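Long-range contacts in beta-galactosidase (Trichoderma reesei, PDB 3OG2), which probably hydrolyses terminal non-reducing beta-D-galactose residues in beta-D-galactosides, as a glycoside hydrolase of family 35: residues Y457-K461 and I471-E476; L369-P373 and L576-D580. All coordinates share one frame; numbering follows the deposited sequence.

Interaction 1. Residues Y457-K461 and I471-E476; sequences YPVGK and IFTWNE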
loop_
_atom_site.group_PDB
_atom_site.type_symbol
_atom_site.label_atom_id
_atom_site.label_comp_id
_atom_site.label_asym_id
_atom_site.label_seq_id
_atom_site.Cartn_x
_atom_site.Cartn_y
_atom_site.Cartn_z
ATOM N N TYR A 457 9.107 15.789 30.864
ATOM C CA TYR A 457 8.626 15.966 29.497
ATOM C C TYR A 457 8.175 17.398 29.335
ATOM O O TYR A 457 7.236 17.839 30.035
ATOM C CB TYR A 457 7.478 14.978 29.267
ATOM C CG TYR A 457 6.913 15.062 27.870
ATOM C CD1 TYR A 457 5.846 15.951 27.585
ATOM C CD2 TYR A 457 7.431 14.294 26.831
ATOM C CE1 TYR A 457 5.327 16.049 26.311
ATOM C CE2 TYR A 457 6.896 14.380 25.562
ATOM C CZ TYR A 457 5.840 15.248 25.316
ATOM O OH TYR A 457 5.312 15.371 24.052
ATOM N N PRO A 458 8.758 18.160 28.422
ATOM C CA PRO A 458 8.354 19.557 28.297
ATOM C C PRO A 458 7.025 19.736 27.559
ATOM O O PRO A 458 6.765 19.125 26.493
ATOM C CB PRO A 458 9.474 20.183 27.444
ATOM C CG PRO A 458 10.174 19.033 26.824
ATOM C CD PRO A 458 9.858 17.778 27.539
ATOM N N VAL A 459 6.172 20.565 28.132
ATOM C CA VAL A 459 4.893 20.924 27.573
ATOM C C VAL A 459 4.863 22.438 27.450
ATOM O O VAL A 459 4.269 23.201 28.236
ATOM C CB VAL A 459 3.728 20.396 28.412
ATOM C CG1 VAL A 459 2.373 20.690 27.739
ATOM C CG2 VAL A 459 3.865 18.881 28.652
ATOM N N GLY A 460 5.583 22.987 26.481
ATOM C CA GLY A 460 5.682 24.453 26.366
ATOM C C GLY A 460 6.470 24.999 27.545
ATOM O O GLY A 460 7.592 24.603 27.874
ATOM N N LYS A 461 5.842 25.952 28.217
ATOM C CA LYS A 461 6.478 26.494 29.415
ATOM C C LYS A 461 6.312 25.576 30.608
ATOM O O LYS A 461 6.960 25.929 31.601
ATOM C CB LYS A 461 5.879 27.896 29.656
ATOM C CG LYS A 461 6.449 28.795 28.555
ATOM C CD LYS A 461 6.171 30.261 28.640
ATOM C CE LYS A 461 6.516 30.961 27.323
ATOM N NZ LYS A 461 7.993 30.946 27.065
ATOM N N ILE A 471 0.795 10.527 25.988
ATOM C CA ILE A 471 0.506 11.841 25.445
ATOM C C ILE A 471 -0.023 11.684 24.032
ATOM O O ILE A 471 0.598 11.004 23.205
ATOM C CB ILE A 471 1.794 12.671 25.421
ATOM C CG1 ILE A 471 2.248 13.015 26.830
ATOM C CG2 ILE A 471 1.630 13.972 24.623
ATOM C CD1 ILE A 471 3.527 12.486 27.283
ATOM N N PHE A 472 -1.168 12.261 23.766
ATOM C CA PHE A 472 -1.717 12.339 22.405
ATOM C C PHE A 472 -1.160 13.579 21.702
ATOM O O PHE A 472 -0.594 13.502 20.615
ATOM C CB PHE A 472 -3.263 12.326 22.451
ATOM C CG PHE A 472 -3.802 12.603 21.064
ATOM C CD1 PHE A 472 -3.698 11.621 20.065
ATOM C CD2 PHE A 472 -4.396 13.813 20.755
ATOM C CE1 PHE A 472 -4.190 11.880 18.796
ATOM C CE2 PHE A 472 -4.883 14.065 19.471
ATOM C CZ PHE A 472 -4.801 13.092 18.488
ATOM N N THR A 473 -1.303 14.748 22.320
ATOM C CA THR A 473 -0.758 15.977 21.750
ATOM C C THR A 473 -0.659 17.019 22.834
ATOM O O THR A 473 -1.234 16.846 23.946
ATOM C CB THR A 473 -1.623 16.493 20.576
ATOM O OG1 THR A 473 -0.851 17.427 19.809
ATOM C CG2 THR A 473 -2.886 17.219 21.057
ATOM N N TRP A 474 0.029 18.104 22.526
ATOM C CA TRP A 474 -0.068 19.287 23.400
ATOM C C TRP A 474 0.260 20.475 22.507
ATOM O O TRP A 474 0.939 20.293 21.489
ATOM C CB TRP A 474 0.868 19.222 24.610
ATOM C CG TRP A 474 2.316 19.218 24.235
ATOM C CD1 TRP A 474 3.083 18.102 24.028
ATOM C CD2 TRP A 474 3.166 20.344 24.011
ATOM N NE1 TRP A 474 4.362 18.465 23.684
ATOM C CE2 TRP A 474 4.441 19.830 23.664
ATOM C CE3 TRP A 474 2.940 21.732 24.061
ATOM C CZ2 TRP A 474 5.487 20.689 23.384
ATOM C CZ3 TRP A 474 3.999 22.596 23.777
ATOM C CH2 TRP A 474 5.265 22.043 23.439
ATOM N N ASN A 475 -0.222 21.667 22.877
ATOM C CA ASN A 475 0.206 22.856 22.174
ATOM C C ASN A 475 0.014 24.051 23.093
ATOM O O ASN A 475 -0.811 24.062 23.998
ATOM C CB ASN A 475 -0.585 23.059 20.845
ATOM C CG ASN A 475 0.316 23.780 19.855
ATOM O OD1 ASN A 475 1.343 24.455 20.209
ATOM N ND2 ASN A 475 0.081 23.620 18.589
ATOM N N GLU A 476 0.828 25.064 22.841
ATOM C CA GLU A 476 0.759 26.375 23.485
ATOM C C GLU A 476 -0.083 27.273 22.582
ATOM O O GLU A 476 0.370 27.638 21.506
ATOM C CB GLU A 476 2.176 26.911 23.679
ATOM C CG GLU A 476 2.075 28.289 24.365
ATOM C CD GLU A 476 3.373 28.852 24.865
ATOM O OE1 GLU A 476 4.340 28.082 25.037
ATOM O OE2 GLU A 476 3.369 30.073 25.099
HETATM O O HOH W 1 3.384 26.848 27.459
#
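Tyr-457 OH is gripped by two groups: Ser-372 OG through a hydrogen bond, and Trp-474 NE1, which lies 3.3 Å from Tyr-457 OH and donates a weak bond bent to 129°. The same indole N-H has a further acceptor in Val-371 O. The hydroxyl meets the indole at its edge, near the plane, and the two ring planes are almost perpendicular. Over one face of the phenol, Ile-471 CD1 stands 4.0 Å from the Tyr-457 ring centroid, nearly on the normal, as a CH-pi contact.

Trp-474 CG sits between its backbone N and carbonyl carbon (chi1 64°), which lays the indole beneath the end of the opposing strand. Val-459 CA makes a CH-pi contact over the centre of the six-membered ring, 3.9 Å from its centroid, and Gly-460 N approaches Trp-474 CZ3 to 3.2 Å over the same face. Strands 450-459 and 470-476 belong to different sheets of domain 2, and the axes of their short segments approach to 8.4 Å, with N-to-C directions 50° apart, so this is contact between sheets, not pairing within one. A leucine in place of Trp-474 would probably leave Val-371 O without its indole donor and open a gap under Val-459 and Gly-460.

Farther along, a water accepts from Lys-461 N at 2.7 Å and donates weakly to Glu-476 OE1 at 2.9 Å.

Interaction 2. Residues L369-P373 and L576-D580; sequences LKVSP and LMNPD
Val-371 CA comes in obliquely from one side of the Asn-578 amide, 3.2 Å from Asn-578 ND2, and the indole of Trp-474 from the other. Closer to the amide plane, the two ends have partners different in kind. Asn-578 ND2 donates a weak hydrogen bond to Val-371 O at 3.2 Å, while the Pro-373 ring comes against the oxygen end, with Pro-373 CD 3.4 Å from Asn-578 OD1. Asn-578 CG is anti to the carbonyl carbon (chi1 -59°), a torsion that brings the amide across Val-371 at about a right angle, ND2 foremost.

The main tie is a backbone bond. Asn-578 N reaches Lys-370 O at 2.8 Å with a nearly straight N-H geometry of 166°, and the same carbonyl also receives a CA-H...O contact from Met-577. Asn-578 itself has positive phi, in the left-handed region, so the chain turns sharply where it meets the helix end.

The Met-577 side chain bends at both chi2 and chi3, bringing its methyl to Leu-369 O, 3.2 Å from Met-577 CE, and on toward Pro-373. Leu-369 O is also the acceptor for Ser-372 N, an i+3 to i bond in the last turn as the chain leaves the helix. On the other flank the Lys-370 chain crosses Pro-579 at about a right angle, with Lys-370 CE 3.9 Å from Pro-579 CG. Its ammonium reaches a water, 2.9 Å from Lys-370 NZ, that donates in turn to Leu-576 O.

The contact thus joins the C-terminal end of helix 357-370 to the loop between strands 558-559 and 583-585, with strand 38-47 against Leu-369, Leu-576 and Met-577 and strand 470-476 against Val-371 and Asn-578.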
loop_
_atom_site.group_PDB
_atom_site.type_symbol
_atom_site.label_atom_id
_atom_site.label_comp_id
_atom_site.label_asym_id
_atom_site.label_seq_id
_atom_site.Cartn_x
_atom_site.Cartn_y
_atom_site.Cartn_z
ATOM N N LEU A 369 4.634 11.497 18.541
ATOM C CA LEU A 369 6.054 11.726 18.200
ATOM C C LEU A 369 6.263 13.155 17.704
ATOM O O LEU A 369 7.311 13.747 18.013
ATOM C CB LEU A 369 6.543 10.722 17.166
ATOM C CG LEU A 369 6.815 9.302 17.737
ATOM C CD1 LEU A 369 7.158 8.352 16.636
ATOM C CD2 LEU A 369 7.975 9.367 18.765
ATOM N N LYS A 370 5.289 13.734 16.989
ATOM C CA LYS A 370 5.570 15.046 16.398
ATOM C C LYS A 370 5.572 16.178 17.416
ATOM O O LYS A 370 5.979 17.286 17.074
ATOM C CB LYS A 370 4.650 15.291 15.227
ATOM C CG LYS A 370 3.192 15.516 15.624
ATOM C CD LYS A 370 2.326 15.677 14.340
ATOM C CE LYS A 370 2.730 16.902 13.578
ATOM N NZ LYS A 370 1.784 17.264 12.462
ATOM N N VAL A 371 5.161 15.921 18.671
ATOM C CA VAL A 371 5.257 16.974 19.698
ATOM C C VAL A 371 6.319 16.613 20.727
ATOM O O VAL A 371 6.373 17.266 21.789
ATOM C CB VAL A 371 3.871 17.264 20.338
ATOM C CG1 VAL A 371 2.900 17.790 19.288
ATOM C CG2 VAL A 371 3.289 16.030 21.056
ATOM N N SER A 372 7.209 15.670 20.417
ATOM C CA SER A 372 8.135 15.127 21.412
ATOM C C SER A 372 9.567 15.156 20.939
ATOM O O SER A 372 10.219 14.124 20.798
ATOM C CB SER A 372 7.708 13.677 21.760
ATOM O OG SER A 372 6.384 13.657 22.272
ATOM N N PRO A 373 10.088 16.359 20.682
ATOM C CA PRO A 373 11.474 16.430 20.145
ATOM C C PRO A 373 12.495 15.863 21.106
ATOM O O PRO A 373 13.568 15.449 20.637
ATOM C CB PRO A 373 11.714 17.920 19.986
ATOM C CG PRO A 373 10.654 18.591 20.782
ATOM C CD PRO A 373 9.473 17.677 20.833
ATOM N N LEU A 576 7.925 21.315 11.404
ATOM C CA LEU A 576 7.523 19.912 11.345
ATOM C C LEU A 576 7.213 19.338 12.725
ATOM O O LEU A 576 6.250 18.556 12.841
ATOM C CB LEU A 576 8.669 19.042 10.751
ATOM C CG LEU A 576 8.899 19.280 9.251
ATOM C CD1 LEU A 576 10.206 18.704 8.782
ATOM C CD2 LEU A 576 7.715 18.683 8.517
ATOM N N MET A 577 7.986 19.735 13.750
ATOM C CA MET A 577 7.758 19.270 15.110
ATOM C C MET A 577 7.067 20.394 15.884
ATOM O O MET A 577 7.385 21.581 15.680
ATOM C CB MET A 577 9.071 18.937 15.813
ATOM C CG MET A 577 9.908 17.895 15.088
ATOM S SD MET A 577 9.190 16.252 14.995
ATOM C CE MET A 577 9.464 15.774 16.728
ATOM N N ASN A 578 6.139 20.055 16.769
ATOM C CA ASN A 578 5.400 21.119 17.510
ATOM C C ASN A 578 4.817 22.199 16.599
ATOM O O ASN A 578 4.916 23.411 16.905
ATOM C CB ASN A 578 6.268 21.765 18.587
ATOM C CG ASN A 578 6.712 20.682 19.570
ATOM O OD1 ASN A 578 7.916 20.438 19.656
ATOM N ND2 ASN A 578 5.823 20.053 20.296
ATOM N N PRO A 579 4.149 21.839 15.518
ATOM C CA PRO A 579 3.617 22.891 14.636
ATOM C C PRO A 579 2.438 23.613 15.266
ATOM O O PRO A 579 1.697 23.089 16.131
ATOM C CB PRO A 579 3.050 22.087 13.460
ATOM C CG PRO A 579 2.633 20.774 14.108
ATOM C CD PRO A 579 3.771 20.503 15.043
ATOM N N ASP A 580 2.170 24.830 14.816
ATOM C CA ASP A 580 0.923 25.502 15.181
ATOM C C ASP A 580 -0.227 24.639 14.689
ATOM O O ASP A 580 -0.177 24.069 13.579
ATOM C CB ASP A 580 0.867 26.868 14.501
ATOM C CG ASP A 580 1.872 27.850 15.056
ATOM O OD1 ASP A 580 2.538 27.561 16.057
ATOM O OD2 ASP A 580 1.973 28.940 14.435
HETATM O O HOH W 2 3.882 18.887 11.241
#

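Overall arrangement
The centres of interactions 1 and 2 lie 9 Å apart and the two touch directly. Along the chain the order is 369-373, 457-461, 471-476 and 576-580, so the pair within domain 2 falls between the two partners of interaction 2. Its strands come from two different sheets, whereas interaction 2 brings the end of helix 357-370, in the TIM-barrel family region, against a loop of domain 3. The link combines a probable hydrogen bond, Asn-475 ND2 to Pro-579 O at 3.0 Å, with packing of Thr-473 on Val-371. Parts of three family regions therefore meet in one place, away from the galactose-binding residues.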